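Local coordinates for GRAS family transcription factor containing protein, expressed (PDB 5HYZ) that probably acts as a transcription factor in plant development and abiotic stress resistance, binding DNA in vitro, with this chain comprising its GRAS domain, at residues A[85-90]-A[267-272]. Residues are numbered along the deposited sequence; the frame is centred on the assembly and turned at random.
Sequences DACPYS and ESLDVA
Y89 lays the hydroxyl end of its side chain against S268, at the joint where helix 74-86 turns into helix 89-104 and meets the C-terminal part of helix 251-272. Here the short connection between two consecutive helices packs on a third within the GRAS domain, which combines a Rossmann-fold core with a helix bundle; the connection lies in the predicted VHIID region, its partner in the PFYRE region. Y89 OH donates a hydrogen bond of 2.7 Å to S268 OG, which meets the ring at its edge and in its plane. CG stands anti to the carbonyl carbon (chi1 -57°), and from there the length of the flat ring carries its polar tip across to the neighbouring helix. Serine suits the other side because it is small and can bond twice: its OG sits between the backbone N and the carbonyl carbon (chi1 75°) and is also hydrogen-bonded to L265 O, three residues earlier in the same helix, so two bonds grip this buried hydroxyl.

C87, the first residue to leave helical geometry after helix 74-86, lies between the tyrosine and alanine contacts. Its compact, polarisable SG touches L269 CD2 at 3.8 Å, and L269 also packs against L83 of helix 74-86. At the end of helix 74-86, A86 meets A272, and with methyl side chains on both sides the backbones come close: their CA atoms are 5.7 Å apart and their CB atoms 3.9 Å. Strand residues Y349, L361 and W363 border the contact. Between the two backbones a water donates to both A86 O, at 3.2 Å, and S268 O, at 3.0 Å.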
loop_
_atom_site.group_PDB
_atom_site.type_symbol
_atom_site.label_atom_id
_atom_site.label_comp_id
_atom_site.label_asym_id
_atom_site.label_seq_id
_atom_site.Cartn_x
_atom_site.Cartn_y
_atom_site.Cartn_z
ATOM N N ASP A 85 -2.528 3.687 7.710
ATOM C CA ASP A 85 -3.386 2.812 6.938
ATOM C C ASP A 85 -4.446 3.613 6.111
ATOM O O ASP A 85 -4.854 3.212 5.036
ATOM C CB ASP A 85 -4.064 1.796 7.861
ATOM C CG ASP A 85 -4.891 0.797 7.084
ATOM O OD1 ASP A 85 -4.307 -0.164 6.540
ATOM O OD2 ASP A 85 -6.122 0.991 6.989
ATOM N N ALA A 86 -4.862 4.772 6.589
ATOM C CA ALA A 86 -5.910 5.497 5.877
ATOM C C ALA A 86 -5.397 6.480 4.834
ATOM O O ALA A 86 -6.126 6.876 3.919
ATOM C CB ALA A 86 -6.777 6.252 6.894
ATOM N N CYS A 87 -4.166 6.937 5.011
ATOM C CA CYS A 87 -3.643 8.059 4.250
ATOM C C CYS A 87 -2.235 7.727 3.751
ATOM O O CYS A 87 -1.555 6.892 4.346
ATOM C CB CYS A 87 -3.572 9.301 5.127
ATOM S SG CYS A 87 -5.211 9.810 5.801
ATOM N N PRO A 88 -1.793 8.389 2.696
ATOM C CA PRO A 88 -0.484 8.090 2.097
ATOM C C PRO A 88 0.675 8.931 2.639
ATOM O O PRO A 88 1.803 8.831 2.088
ATOM C CB PRO A 88 -0.704 8.417 0.625
ATOM C CG PRO A 88 -1.689 9.550 0.653
ATOM C CD PRO A 88 -2.623 9.235 1.807
ATOM N N TYR A 89 0.427 9.727 3.686
ATOM C CA TYR A 89 1.442 10.645 4.222
ATOM C C TYR A 89 2.783 9.993 4.547
ATOM O O TYR A 89 3.823 10.431 4.008
ATOM C CB TYR A 89 0.895 11.374 5.481
ATOM C CG TYR A 89 -0.403 12.147 5.191
ATOM C CD1 TYR A 89 -0.433 13.150 4.244
ATOM C CD2 TYR A 89 -1.582 11.852 5.870
ATOM C CE1 TYR A 89 -1.624 13.839 3.941
ATOM C CE2 TYR A 89 -2.780 12.548 5.590
ATOM C CZ TYR A 89 -2.789 13.525 4.638
ATOM O OH TYR A 89 -3.949 14.236 4.346
ATOM N N SER A 90 2.801 8.958 5.388
ATOM C CA SER A 90 4.085 8.410 5.781
ATOM C C SER A 90 4.750 7.672 4.620
ATOM O O SER A 90 5.968 7.730 4.462
ATOM C CB SER A 90 3.965 7.483 7.031
ATOM O OG SER A 90 3.204 6.314 6.707
ATOM N N GLU A 267 -10.472 16.615 6.431
ATOM C CA GLU A 267 -11.161 16.215 5.205
ATOM C C GLU A 267 -10.583 14.914 4.600
ATOM O O GLU A 267 -11.336 14.020 4.157
ATOM C CB GLU A 267 -11.118 17.314 4.176
ATOM C CG GLU A 267 -12.039 18.476 4.466
ATOM C CD GLU A 267 -11.877 19.622 3.473
ATOM O OE1 GLU A 267 -11.328 19.351 2.366
ATOM O OE2 GLU A 267 -12.288 20.789 3.785
ATOM N N SER A 268 -9.255 14.790 4.603
ATOM C CA SER A 268 -8.658 13.535 4.079
ATOM C C SER A 268 -9.013 12.316 4.956
ATOM O O SER A 268 -9.130 11.197 4.465
ATOM C CB SER A 268 -7.147 13.706 3.937
ATOM O OG SER A 268 -6.501 13.661 5.179
ATOM N N LEU A 269 -9.218 12.519 6.251
ATOM C CA LEU A 269 -9.709 11.399 7.059
ATOM C C LEU A 269 -11.143 11.043 6.687
ATOM O O LEU A 269 -11.526 9.870 6.744
ATOM C CB LEU A 269 -9.655 11.717 8.561
ATOM C CG LEU A 269 -8.292 11.758 9.252
ATOM C CD1 LEU A 269 -8.459 11.725 10.776
ATOM C CD2 LEU A 269 -7.426 10.616 8.778
ATOM N N ASP A 270 -11.934 12.061 6.357
ATOM C CA ASP A 270 -13.362 11.856 6.080
ATOM C C ASP A 270 -13.593 11.008 4.853
ATOM O O ASP A 270 -14.581 10.266 4.759
ATOM C CB ASP A 270 -14.072 13.190 5.854
ATOM C CG ASP A 270 -15.587 13.051 5.865
ATOM O OD1 ASP A 270 -16.101 12.425 6.803
ATOM O OD2 ASP A 270 -16.250 13.552 4.929
ATOM N N VAL A 271 -12.734 11.182 3.857
ATOM C CA VAL A 271 -12.941 10.402 2.643
ATOM C C VAL A 271 -12.499 8.955 2.879
ATOM O O VAL A 271 -12.977 8.028 2.213
ATOM C CB VAL A 271 -12.201 11.071 1.425
ATOM C CG1 VAL A 271 -12.219 10.184 0.217
ATOM C CG2 VAL A 271 -12.853 12.397 1.077
ATOM N N ALA A 272 -11.601 8.749 3.845
ATOM C CA ALA A 272 -10.978 7.438 4.047
ATOM C C ALA A 272 -11.698 6.511 5.029
ATOM O O ALA A 272 -11.656 5.288 4.883
ATOM C CB ALA A 272 -9.497 7.634 4.510
HETATM O O HOH W 1 -6.963 9.820 2.883
#